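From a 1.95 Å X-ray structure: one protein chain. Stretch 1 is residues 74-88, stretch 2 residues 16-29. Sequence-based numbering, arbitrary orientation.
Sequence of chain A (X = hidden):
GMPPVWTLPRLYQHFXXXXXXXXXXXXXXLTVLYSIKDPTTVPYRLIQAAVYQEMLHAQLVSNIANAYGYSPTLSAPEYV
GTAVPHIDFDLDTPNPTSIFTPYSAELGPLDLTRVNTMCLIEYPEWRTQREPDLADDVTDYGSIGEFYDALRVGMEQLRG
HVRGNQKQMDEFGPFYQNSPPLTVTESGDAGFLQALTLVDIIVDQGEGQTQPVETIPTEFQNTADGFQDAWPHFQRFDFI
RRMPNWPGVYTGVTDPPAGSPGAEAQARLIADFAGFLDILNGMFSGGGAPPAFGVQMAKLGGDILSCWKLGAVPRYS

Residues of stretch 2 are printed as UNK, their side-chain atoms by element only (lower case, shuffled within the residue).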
# COMPACT_ATOMS: atom_id res chain seq x y z
N LEU A 74 -1.49 -4.40 -11.88
CA LEU A 74 -0.45 -4.45 -10.90
C LEU A 74 0.76 -5.17 -11.41
O LEU A 74 0.66 -6.21 -12.05
CB LEU A 74 -0.93 -5.20 -9.67
CG LEU A 74 -2.06 -4.57 -8.86
CD1 LEU A 74 -2.35 -5.62 -7.74
CD2 LEU A 74 -1.78 -3.24 -8.31
N SER A 75 1.92 -4.66 -11.07
CA SER A 75 3.16 -5.37 -11.33
C SER A 75 4.01 -5.35 -10.07
O SER A 75 3.74 -4.58 -9.16
CB SER A 75 3.87 -4.80 -12.55
OG SER A 75 4.00 -3.44 -12.47
N ALA A 76 5.02 -6.19 -10.02
CA ALA A 76 5.85 -6.29 -8.82
C ALA A 76 6.58 -4.96 -8.51
O ALA A 76 7.21 -4.36 -9.38
CB ALA A 76 6.84 -7.49 -8.94
N PRO A 77 6.44 -4.45 -7.27
CA PRO A 77 7.12 -3.24 -6.87
C PRO A 77 8.63 -3.50 -6.72
O PRO A 77 9.07 -4.67 -6.53
CB PRO A 77 6.49 -2.93 -5.51
CG PRO A 77 5.37 -3.86 -5.34
CD PRO A 77 5.70 -5.04 -6.13
N GLU A 78 9.38 -2.41 -6.69
CA GLU A 78 10.80 -2.42 -6.48
C GLU A 78 11.15 -1.67 -5.22
O GLU A 78 10.46 -0.70 -4.86
CB GLU A 78 11.51 -1.82 -7.66
CG GLU A 78 11.49 -2.80 -8.82
CD GLU A 78 12.31 -2.32 -10.00
OE1 GLU A 78 11.82 -1.49 -10.76
OE2 GLU A 78 13.45 -2.79 -10.16
N TYR A 79 12.25 -2.11 -4.62
CA TYR A 79 12.68 -1.70 -3.28
C TYR A 79 14.13 -1.36 -3.34
O TYR A 79 15.01 -2.20 -3.03
CB TYR A 79 12.36 -2.80 -2.28
CG TYR A 79 10.90 -3.04 -2.21
CD1 TYR A 79 10.07 -2.20 -1.52
CD2 TYR A 79 10.32 -4.14 -2.84
CE1 TYR A 79 8.70 -2.42 -1.47
CE2 TYR A 79 8.95 -4.36 -2.84
CZ TYR A 79 8.14 -3.48 -2.16
OH TYR A 79 6.80 -3.65 -2.10
N VAL A 80 14.39 -0.09 -3.71
CA VAL A 80 15.75 0.32 -4.04
C VAL A 80 16.01 1.69 -3.48
O VAL A 80 15.18 2.57 -3.63
CB VAL A 80 16.00 0.33 -5.57
CG1 VAL A 80 17.44 0.90 -5.95
CG2 VAL A 80 15.80 -1.05 -6.22
N GLY A 81 17.17 1.88 -2.86
CA GLY A 81 17.53 3.20 -2.37
C GLY A 81 16.52 3.73 -1.35
O GLY A 81 16.19 3.04 -0.35
N THR A 82 16.06 4.95 -1.58
CA THR A 82 15.05 5.59 -0.73
C THR A 82 13.81 6.00 -1.57
O THR A 82 13.05 6.88 -1.18
CB THR A 82 15.64 6.83 -0.02
OG1 THR A 82 16.22 7.71 -1.00
CG2 THR A 82 16.72 6.43 0.99
N ALA A 83 13.60 5.34 -2.70
CA ALA A 83 12.50 5.66 -3.59
C ALA A 83 11.16 5.01 -3.16
O ALA A 83 11.00 3.79 -3.21
CB ALA A 83 12.86 5.26 -5.02
N VAL A 84 10.22 5.87 -2.72
CA VAL A 84 8.85 5.51 -2.40
C VAL A 84 7.97 6.04 -3.54
O VAL A 84 8.07 7.22 -3.90
CB VAL A 84 8.43 6.14 -1.03
CG1 VAL A 84 6.95 5.81 -0.70
CG2 VAL A 84 9.35 5.64 0.08
N PRO A 85 7.13 5.18 -4.15
CA PRO A 85 6.30 5.66 -5.28
C PRO A 85 5.49 6.92 -4.99
O PRO A 85 4.68 6.94 -4.07
CB PRO A 85 5.39 4.46 -5.60
CG PRO A 85 6.23 3.24 -5.13
CD PRO A 85 6.95 3.74 -3.90
N HIS A 86 5.77 8.00 -5.73
CA HIS A 86 4.90 9.20 -5.76
C HIS A 86 4.98 10.09 -4.51
O HIS A 86 4.14 10.95 -4.31
CB HIS A 86 3.43 8.81 -6.12
CG HIS A 86 3.31 8.11 -7.46
ND1 HIS A 86 3.58 8.74 -8.65
CD2 HIS A 86 3.04 6.82 -7.77
CE1 HIS A 86 3.47 7.87 -9.64
NE2 HIS A 86 3.13 6.70 -9.14
N ILE A 87 5.99 9.84 -3.68
CA ILE A 87 6.21 10.60 -2.44
C ILE A 87 7.59 11.26 -2.47
O ILE A 87 8.59 10.62 -2.76
CB ILE A 87 6.08 9.76 -1.16
CG1 ILE A 87 4.68 9.13 -1.07
CG2 ILE A 87 6.36 10.64 0.09
CD1 ILE A 87 3.50 10.13 -1.09
N ASP A 88 7.60 12.55 -2.27
CA ASP A 88 8.84 13.37 -2.12
C ASP A 88 8.81 14.13 -0.80
O ASP A 88 8.12 15.13 -0.66
CB ASP A 88 8.89 14.37 -3.27
CG ASP A 88 10.20 15.17 -3.32
OD1 ASP A 88 11.11 14.96 -2.47
OD2 ASP A 88 10.27 16.05 -4.21
N UNK A 16 -3.82 4.73 -11.07
CA UNK A 16 -2.72 3.74 -11.19
C UNK A 16 -1.62 4.05 -10.20
O UNK A 16 -1.10 3.12 -9.56
o UNK A 16 -2.79 0.94 -13.14
n UNK A 16 -1.14 0.46 -11.71
c UNK A 16 -1.12 2.57 -12.81
c UNK A 16 -2.13 3.71 -12.58
c UNK A 16 -1.74 1.24 -12.57
N UNK A 17 -1.31 5.33 -10.01
CA UNK A 17 -0.30 5.73 -9.07
C UNK A 17 -0.66 5.41 -7.64
O UNK A 17 0.21 4.98 -6.86
N UNK A 18 -1.92 5.63 -7.29
CA UNK A 18 -2.41 5.37 -5.94
C UNK A 18 -2.36 3.89 -5.70
O UNK A 18 -1.90 3.46 -4.64
c UNK A 18 -3.84 5.96 -5.73
N UNK A 19 -2.80 3.06 -6.67
CA UNK A 19 -2.74 1.63 -6.43
C UNK A 19 -1.29 1.13 -6.35
O UNK A 19 -0.99 0.26 -5.54
c UNK A 19 -4.26 -0.37 -6.61
c UNK A 19 -3.64 0.82 -7.40
c UNK A 19 -2.86 0.43 -8.54
c UNK A 19 -5.37 -1.05 -7.25
N UNK A 20 -0.39 1.71 -7.15
CA UNK A 20 1.04 1.31 -7.11
C UNK A 20 1.64 1.60 -5.74
O UNK A 20 2.41 0.80 -5.20
c UNK A 20 1.85 2.03 -8.16
o UNK A 20 2.02 2.28 -10.47
c UNK A 20 1.56 1.54 -9.60
o UNK A 20 0.86 0.57 -9.80
N UNK A 21 1.25 2.73 -5.15
CA UNK A 21 1.79 3.11 -3.85
C UNK A 21 1.24 2.19 -2.80
O UNK A 21 1.99 1.64 -1.97
c UNK A 21 3.41 4.84 -1.79
c UNK A 21 1.71 6.57 -2.06
c UNK A 21 1.48 4.57 -3.52
c UNK A 21 1.95 5.09 -2.12
N UNK A 22 -0.07 1.93 -2.83
CA UNK A 22 -0.67 1.01 -1.82
C UNK A 22 0.00 -0.37 -1.92
O UNK A 22 0.35 -0.99 -0.92
o UNK A 22 -3.38 3.97 -0.26
c UNK A 22 -2.21 0.86 -1.97
c UNK A 22 -3.03 2.76 -0.38
o UNK A 22 -2.83 1.99 0.57
c UNK A 22 -2.98 2.18 -1.81
N UNK A 23 0.15 -0.87 -3.13
CA UNK A 23 0.77 -2.17 -3.36
C UNK A 23 2.23 -2.19 -2.85
O UNK A 23 2.69 -3.18 -2.23
c UNK A 23 1.35 -4.26 -6.63
c UNK A 23 1.33 -3.93 -5.17
c UNK A 23 0.54 -5.00 -4.41
c UNK A 23 0.76 -2.51 -4.86
N UNK A 24 2.98 -1.13 -3.17
CA UNK A 24 4.35 -1.01 -2.70
C UNK A 24 4.49 -1.23 -1.18
O UNK A 24 5.42 -1.88 -0.76
n UNK A 24 8.59 0.56 -2.97
c UNK A 24 8.30 1.01 -1.72
c UNK A 24 6.38 0.49 -2.80
c UNK A 24 4.97 0.32 -3.14
c UNK A 24 8.56 1.80 0.49
c UNK A 24 6.90 0.99 -1.58
c UNK A 24 7.18 1.79 0.67
c UNK A 24 7.43 0.32 -3.63
c UNK A 24 9.15 1.42 -0.70
c UNK A 24 6.33 1.37 -0.35
N UNK A 25 3.55 -0.75 -0.38
CA UNK A 25 3.61 -0.90 1.05
C UNK A 25 3.39 -2.34 1.50
O UNK A 25 3.83 -2.69 2.56
c UNK A 25 2.65 1.46 1.41
c UNK A 25 2.59 -0.04 1.81
o UNK A 25 1.29 -0.58 1.56
N UNK A 26 2.69 -3.17 0.72
CA UNK A 26 2.30 -4.49 1.18
C UNK A 26 3.51 -5.43 1.37
O UNK A 26 3.69 -5.95 2.48
c UNK A 26 -1.22 -4.35 -0.43
c UNK A 26 0.89 -6.55 0.62
c UNK A 26 1.14 -5.07 0.29
c UNK A 26 -0.12 -4.19 0.54
N UNK A 27 4.32 -5.67 0.30
CA UNK A 27 5.55 -6.43 0.56
C UNK A 27 6.49 -5.82 1.58
O UNK A 27 7.11 -6.56 2.33
c UNK A 27 6.19 -6.58 -0.84
c UNK A 27 5.06 -6.43 -1.79
c UNK A 27 4.18 -5.37 -1.14
N UNK A 28 6.56 -4.47 1.66
CA UNK A 28 7.36 -3.80 2.66
C UNK A 28 6.93 -4.19 4.08
O UNK A 28 7.77 -4.60 4.84
c UNK A 28 9.58 -0.59 5.10
c UNK A 28 7.34 -2.25 2.48
c UNK A 28 9.70 -1.31 2.40
c UNK A 28 10.73 -0.34 4.34
c UNK A 28 8.52 -1.56 3.13
c UNK A 28 10.81 -0.69 3.01
c UNK A 28 8.48 -1.21 4.48
o UNK A 28 11.78 0.19 4.94
N UNK A 29 5.67 -4.00 4.42
CA UNK A 29 5.12 -4.30 5.70
C UNK A 29 5.14 -5.80 5.98
O UNK A 29 5.35 -6.20 7.10
c UNK A 29 2.92 0.45 5.64
o UNK A 29 2.64 1.82 5.53
c UNK A 29 4.23 -0.02 5.52
c UNK A 29 4.48 -1.39 5.54
c UNK A 29 3.45 -2.30 5.84
c UNK A 29 1.88 -0.43 5.83
c UNK A 29 3.67 -3.81 5.82
c UNK A 29 2.14 -1.81 5.93
O HOH W 1 1.58 -1.95 -9.84
O HOH W 2 2.40 4.75 -10.97

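Position 16 opens the helical stretch with three carbons, the third carrying one oxygen and one nitrogen; it makes no close contact with stretch 1 and is Gln-16. Position 17 has no side-chain atoms, and its backbone O lies 3.5 Å from His-86 CD2, so it is Gly-17; an ideal CB here would sit a tight 3.2 Å from His-86 NE2. Position 18 carries a single carbon pointing away from the loop: Ala-18. At 19, four carbons fork at the first, one arm being two carbons long, and pack beside Leu-74, which defines Ile-19; Ile-19 CG2 lies 3.8 Å from Leu-74 CD2.

Position 20 has two carbons, the second bearing two oxygens, which waters join to Ser-75 and His-86. This is Asp-20: water 1 donates to Asp-20 OD1 (2.6 Å) and accepts from Ser-75 N (3.0 Å), while water 2 donates to Asp-20 OD2 (2.5 Å) and lies 2.8 Å from His-86 NE2. Gln-16 NE2 also donates to Asp-20 OD1 (2.8 Å). At position 21, four carbons fork at the second and reach Val-84, Pro-85 and Ile-87: Leu-21. Its CD1 lies 3.8 Å from Val-84 CG1 and its CD2 4.0 Å from Ile-87 CG1. Position 22, three carbons ending in two oxygens, is Glu-22, which does not contact stretch 1; its carboxylate oxygens are hydrogen-bonded elsewhere in the structure. Position 23 repeats the four-carbon fork at the second atom, against Leu-74 and Pro-77, and is Leu-23; its CD2 lies 3.7 Å from Leu-74 CD2, and its CG 4.0 Å from Pro-77 CG.

At 24, one carbon leads to fused five- and six-membered rings with eight carbons and one nitrogen, lying between Tyr-79 and Pro-85: Trp-24. Position 25, one carbon carrying an oxygen and a carbon, points away and is Thr-25. Position 26, four carbons forked at the first with one longer arm, is Ile-26, without loop contact. At 27, three carbons close onto the backbone N beside Tyr-79: Pro-27, where the helix kinks. Position 28, one carbon and a six-carbon ring bearing an oxygen, turns its ring edge to Tyr-79 and is Tyr-28; Tyr-28 CD2 lies 4.0 Å from Tyr-79 CD1. Position 29 has the same atoms but stays clear of stretch 1: Tyr-29.

The contact centres on Trp-24. Pro-85 CD lies 3.4 Å from the centroid of the Trp-24 five-membered ring, almost along the normal, a CH-pi contact; Tyr-79 CE1 covers the opposite face. At the ring edge, Trp-24 NE1 donates to Glu-78 O (2.9 Å); separately, Tyr-79 OH donates to the backbone O of Trp-24 (2.6 Å). These bonds tie the irregular loop to the helix, while flanking aliphatic contacts and two bridging waters extend the interface.

Stretch 2 16-29: QGAIDLELWTIPYY
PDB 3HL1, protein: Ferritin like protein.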